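Local coordinates for protein cystatin-2 (Ornithodoros moubata, PDB 3L0R) that inhibits a broad range of cysteine cathepsins, both endopeptidases and exopeptidases, as a secreted salivary cystatin of a soft tick, at residues R32-E43 and T57-G68. Sequence-based numbering, arbitrary orientation.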
loop_
_atom_site.group_PDB
_atom_site.type_symbol
_atom_site.label_atom_id
_atom_site.label_comp_id
_atom_site.label_asym_id
_atom_site.label_seq_id
_atom_site.Cartn_x
_atom_site.Cartn_y
_atom_site.Cartn_z
ATOM N N ARG A 32 -0.379 -16.873 1.109
ATOM C CA ARG A 32 0.987 -16.609 0.642
ATOM C C ARG A 32 1.995 -17.151 1.630
ATOM O O ARG A 32 1.768 -17.135 2.838
ATOM C CB ARG A 32 1.280 -15.116 0.596
ATOM C CG ARG A 32 0.431 -14.319 -0.257
ATOM C CD ARG A 32 0.242 -12.987 0.388
ATOM N NE ARG A 32 -0.172 -12.023 -0.624
ATOM C CZ ARG A 32 -1.418 -11.832 -1.050
ATOM N NH1 ARG A 32 -2.434 -12.522 -0.551
ATOM N NH2 ARG A 32 -1.632 -10.931 -1.988
ATOM N N GLU A 33 3.136 -17.553 1.095
ATOM C CA GLU A 33 4.294 -17.917 1.894
ATOM C C GLU A 33 5.092 -16.649 2.269
ATOM O O GLU A 33 5.637 -16.551 3.363
ATOM C CB GLU A 33 5.139 -18.895 1.078
ATOM C CG GLU A 33 6.400 -19.431 1.733
ATOM C CD GLU A 33 7.157 -20.378 0.816
ATOM O OE1 GLU A 33 6.967 -20.304 -0.419
ATOM O OE2 GLU A 33 7.947 -21.190 1.321
ATOM N N PHE A 34 5.125 -15.670 1.365
ATOM C CA PHE A 34 5.948 -14.471 1.548
ATOM C C PHE A 34 5.121 -13.216 1.569
ATOM O O PHE A 34 4.075 -13.142 0.921
ATOM C CB PHE A 34 6.980 -14.340 0.422
ATOM C CG PHE A 34 7.951 -15.465 0.376
ATOM C CD1 PHE A 34 9.138 -15.405 1.110
ATOM C CD2 PHE A 34 7.681 -16.604 -0.385
ATOM C CE1 PHE A 34 10.065 -16.465 1.087
ATOM C CE2 PHE A 34 8.599 -17.670 -0.427
ATOM C CZ PHE A 34 9.798 -17.601 0.318
ATOM N N TYR A 35 5.607 -12.215 2.291
ATOM C CA TYR A 35 5.051 -10.891 2.150
ATOM C C TYR A 35 5.263 -10.427 0.726
ATOM O O TYR A 35 6.325 -10.674 0.123
ATOM C CB TYR A 35 5.715 -9.891 3.098
ATOM C CG TYR A 35 5.377 -10.079 4.559
ATOM C CD1 TYR A 35 4.153 -9.649 5.075
ATOM C CD2 TYR A 35 6.301 -10.654 5.434
ATOM C CE1 TYR A 35 3.842 -9.811 6.459
ATOM C CE2 TYR A 35 6.008 -10.823 6.795
ATOM C CZ TYR A 35 4.781 -10.403 7.298
ATOM O OH TYR A 35 4.519 -10.564 8.632
ATOM N N ASP A 36 4.249 -9.763 0.185
ATOM C CA ASP A 36 4.443 -8.961 -1.016
ATOM C C ASP A 36 5.005 -7.625 -0.561
ATOM O O ASP A 36 4.816 -7.208 0.602
ATOM C CB ASP A 36 3.127 -8.743 -1.771
ATOM C CG ASP A 36 2.596 -10.008 -2.418
ATOM O OD1 ASP A 36 3.387 -10.861 -2.890
ATOM O OD2 ASP A 36 1.359 -10.140 -2.461
ATOM N N THR A 37 5.690 -6.944 -1.469
ATOM C CA THR A 37 6.201 -5.621 -1.154
ATOM C C THR A 37 5.952 -4.640 -2.297
ATOM O O THR A 37 5.534 -5.023 -3.395
ATOM C CB THR A 37 7.713 -5.673 -0.756
ATOM O OG1 THR A 37 8.121 -4.392 -0.262
ATOM C CG2 THR A 37 8.591 -6.088 -1.952
ATOM N N VAL A 38 6.236 -3.375 -2.028
ATOM C CA VAL A 38 6.056 -2.324 -2.999
ATOM C C VAL A 38 7.301 -2.136 -3.863
ATOM O O VAL A 38 8.411 -2.027 -3.351
ATOM C CB VAL A 38 5.676 -1.001 -2.311
ATOM C CG1 VAL A 38 5.479 0.109 -3.349
ATOM C CG2 VAL A 38 4.427 -1.183 -1.508
ATOM N N VAL A 39 7.093 -2.088 -5.177
ATOM C CA VAL A 39 8.122 -1.770 -6.127
ATOM C C VAL A 39 7.976 -0.301 -6.490
ATOM O O VAL A 39 8.957 0.438 -6.512
ATOM C CB VAL A 39 7.996 -2.652 -7.397
ATOM C CG1 VAL A 39 9.008 -2.242 -8.482
ATOM C CG2 VAL A 39 8.200 -4.111 -7.041
ATOM N N THR A 40 6.752 0.134 -6.775
ATOM C CA THR A 40 6.534 1.520 -7.189
ATOM C C THR A 40 5.138 2.037 -6.847
ATOM O O THR A 40 4.195 1.269 -6.764
ATOM C CB THR A 40 6.935 1.757 -8.692
ATOM O OG1 THR A 40 6.202 2.844 -9.241
ATOM C CG2 THR A 40 6.657 0.547 -9.539
ATOM N N VAL A 41 5.052 3.339 -6.581
ATOM C CA VAL A 41 3.791 4.053 -6.378
ATOM C C VAL A 41 3.529 4.847 -7.652
ATOM O O VAL A 41 4.222 5.832 -7.921
ATOM C CB VAL A 41 3.837 5.017 -5.140
ATOM C CG1 VAL A 41 2.459 5.704 -4.881
ATOM C CG2 VAL A 41 4.292 4.273 -3.888
ATOM N N LYS A 42 2.547 4.407 -8.436
ATOM C CA LYS A 42 2.287 4.988 -9.748
ATOM C C LYS A 42 1.379 6.207 -9.673
ATOM O O LYS A 42 1.578 7.199 -10.390
ATOM C CB LYS A 42 1.685 3.939 -10.688
ATOM C CG LYS A 42 2.686 2.920 -11.175
ATOM C CD LYS A 42 2.032 1.574 -11.407
ATOM C CE LYS A 42 1.167 1.532 -12.669
ATOM N NZ LYS A 42 1.378 0.278 -13.481
ATOM N N GLU A 43 0.375 6.126 -8.802
ATOM C CA GLU A 43 -0.666 7.132 -8.770
ATOM C C GLU A 43 -1.298 7.244 -7.384
ATOM O O GLU A 43 -1.448 6.239 -6.693
ATOM C CB GLU A 43 -1.695 6.821 -9.862
ATOM C CG GLU A 43 -2.961 7.632 -9.760
ATOM C CD GLU A 43 -3.882 7.475 -10.958
ATOM O OE1 GLU A 43 -3.610 6.604 -11.850
ATOM O OE2 GLU A 43 -4.869 8.260 -10.993
ATOM N N THR A 57 -2.415 3.537 -6.463
ATOM C CA THR A 57 -2.159 2.635 -7.549
ATOM C C THR A 57 -0.649 2.340 -7.481
ATOM O O THR A 57 0.204 3.232 -7.609
ATOM C CB THR A 57 -2.582 3.261 -8.906
ATOM O OG1 THR A 57 -3.927 3.740 -8.809
ATOM C CG2 THR A 57 -2.518 2.248 -10.043
ATOM N N ILE A 58 -0.340 1.077 -7.216
ATOM C CA ILE A 58 1.020 0.648 -6.927
ATOM C C ILE A 58 1.375 -0.607 -7.697
ATOM O O ILE A 58 0.491 -1.371 -8.112
ATOM C CB ILE A 58 1.229 0.373 -5.418
ATOM C CG1 ILE A 58 0.568 -0.951 -5.020
ATOM C CG2 ILE A 58 0.720 1.579 -4.562
ATOM C CD1 ILE A 58 0.149 -1.052 -3.551
ATOM N N GLU A 59 2.673 -0.799 -7.903
ATOM C CA GLU A 59 3.188 -2.068 -8.386
ATOM C C GLU A 59 3.797 -2.853 -7.252
ATOM O O GLU A 59 4.589 -2.329 -6.461
ATOM C CB GLU A 59 4.183 -1.868 -9.513
ATOM C CG GLU A 59 3.494 -1.454 -10.784
ATOM C CD GLU A 59 4.450 -1.032 -11.864
ATOM O OE1 GLU A 59 5.678 -1.007 -11.610
ATOM O OE2 GLU A 59 3.965 -0.716 -12.978
ATOM N N ILE A 60 3.389 -4.117 -7.163
ATOM C CA ILE A 60 3.856 -4.995 -6.101
ATOM C C ILE A 60 4.603 -6.193 -6.658
ATOM O O ILE A 60 4.496 -6.518 -7.849
ATOM C CB ILE A 60 2.707 -5.450 -5.153
ATOM C CG1 ILE A 60 1.805 -6.491 -5.835
ATOM C CG2 ILE A 60 1.939 -4.226 -4.619
ATOM C CD1 ILE A 60 0.850 -7.213 -4.896
ATOM N N SER A 61 5.349 -6.848 -5.772
ATOM C CA SER A 61 6.205 -7.969 -6.143
ATOM C C SER A 61 6.459 -8.761 -4.878
ATOM O O SER A 61 6.608 -8.169 -3.813
ATOM C CB SER A 61 7.542 -7.460 -6.700
ATOM O OG SER A 61 8.116 -8.398 -7.593
ATOM N N PRO A 62 6.494 -10.100 -4.979
ATOM C CA PRO A 62 6.828 -10.924 -3.804
ATOM C C PRO A 62 8.203 -10.580 -3.227
ATOM O O PRO A 62 9.170 -10.435 -3.991
ATOM C CB PRO A 62 6.834 -12.352 -4.357
ATOM C CG PRO A 62 6.017 -12.284 -5.634
ATOM C CD PRO A 62 6.212 -10.905 -6.183
ATOM N N SER A 63 8.279 -10.467 -1.896
ATOM C CA SER A 63 9.521 -10.145 -1.178
ATOM C C SER A 63 10.283 -11.378 -0.698
ATOM O O SER A 63 9.826 -12.504 -0.821
ATOM C CB SER A 63 9.247 -9.217 0.023
ATOM O OG SER A 63 8.736 -9.926 1.147
ATOM N N VAL A 64 11.464 -11.140 -0.152
ATOM C CA VAL A 64 12.279 -12.187 0.426
ATOM C C VAL A 64 11.816 -12.591 1.837
ATOM O O VAL A 64 12.299 -13.584 2.393
ATOM C CB VAL A 64 13.751 -11.761 0.472
ATOM C CG1 VAL A 64 14.324 -11.602 -0.959
ATOM C CG2 VAL A 64 13.909 -10.465 1.295
ATOM N N CYS A 65 10.879 -11.836 2.411
ATOM C CA CYS A 65 10.438 -12.097 3.786
ATOM C C CYS A 65 9.325 -13.115 3.891
ATOM O O CYS A 65 8.237 -12.911 3.375
ATOM C CB CYS A 65 9.994 -10.822 4.475
ATOM S SG CYS A 65 11.300 -9.642 4.758
ATOM N N LYS A 66 9.607 -14.205 4.592
ATOM C CA LYS A 66 8.621 -15.238 4.806
ATOM C C LYS A 66 7.698 -14.881 5.978
ATOM O O LYS A 66 8.146 -14.570 7.092
ATOM C CB LYS A 66 9.302 -16.582 5.013
ATOM C CG LYS A 66 8.413 -17.744 4.660
ATOM C CD LYS A 66 8.982 -19.022 5.194
ATOM C CE LYS A 66 7.896 -20.066 5.364
ATOM N NZ LYS A 66 7.854 -20.934 4.174
ATOM N N ILE A 67 6.400 -14.910 5.692
ATOM C CA ILE A 67 5.376 -14.570 6.648
ATOM C C ILE A 67 5.443 -15.517 7.858
ATOM O O ILE A 67 5.585 -16.739 7.700
ATOM C CB ILE A 67 3.988 -14.625 5.965
ATOM C CG1 ILE A 67 3.887 -13.543 4.884
ATOM C CG2 ILE A 67 2.839 -14.536 7.009
ATOM C CD1 ILE A 67 2.686 -13.665 3.972
ATOM N N GLY A 68 5.351 -14.941 9.056
ATOM C CA GLY A 68 5.378 -15.720 10.291
ATOM C C GLY A 68 6.781 -16.087 10.733
ATOM O O GLY A 68 6.974 -16.613 11.832
HETATM O O HOH W 1 5.032 -18.286 5.259
HETATM O O HOH W 2 5.519 -12.484 10.047
#
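Ser-63 grips the carbonyl of Tyr-35 twice: its N donates in the carbonyl plane, and its OG, 2.7 Å from Tyr-35 O, donates from 45° above that plane. Set between its own backbone N and carbonyl carbon (chi1 79°), OG also accepts from Cys-65 N, closing an ST turn where the strand bends. At two classic beta bulges one carbonyl oxygen likewise accepts from two successive N-H groups. Val-39 N (2.8 Å) and Thr-40 N (3.3 Å) reach Glu-59 O from the same face of its plane, whereas Lys-42 N and Glu-43 N share Thr-57 O. From the second bulge, Lys-42 NZ meets Glu-59 OE2 at 2.8 Å on its anti side, a salt bridge made by side chains crossing at about a right angle. Ile-67 N donates to Glu-33 O, which a water also links to Ile-67 O; a second water joins Tyr-35 OH to Gly-68 N. Ile-67 CG1 sits 3.7 Å from the Tyr-35 ring centroid, 7° off the normal, a CH-pi contact. These antiparallel segments form part of the long, bulged hairpin of the cystatin sheet. On the other edge of 57-63, Ile-58 and Ile-60 form backbone hydrogen bonds with Cys-88 and Ser-86 of strand 86-95, Ile-58 and Val-38 touch Thr-25 of helix 15-25, and just past the corner at Val-64 a disulfide joins Cys-65 to Cys-77.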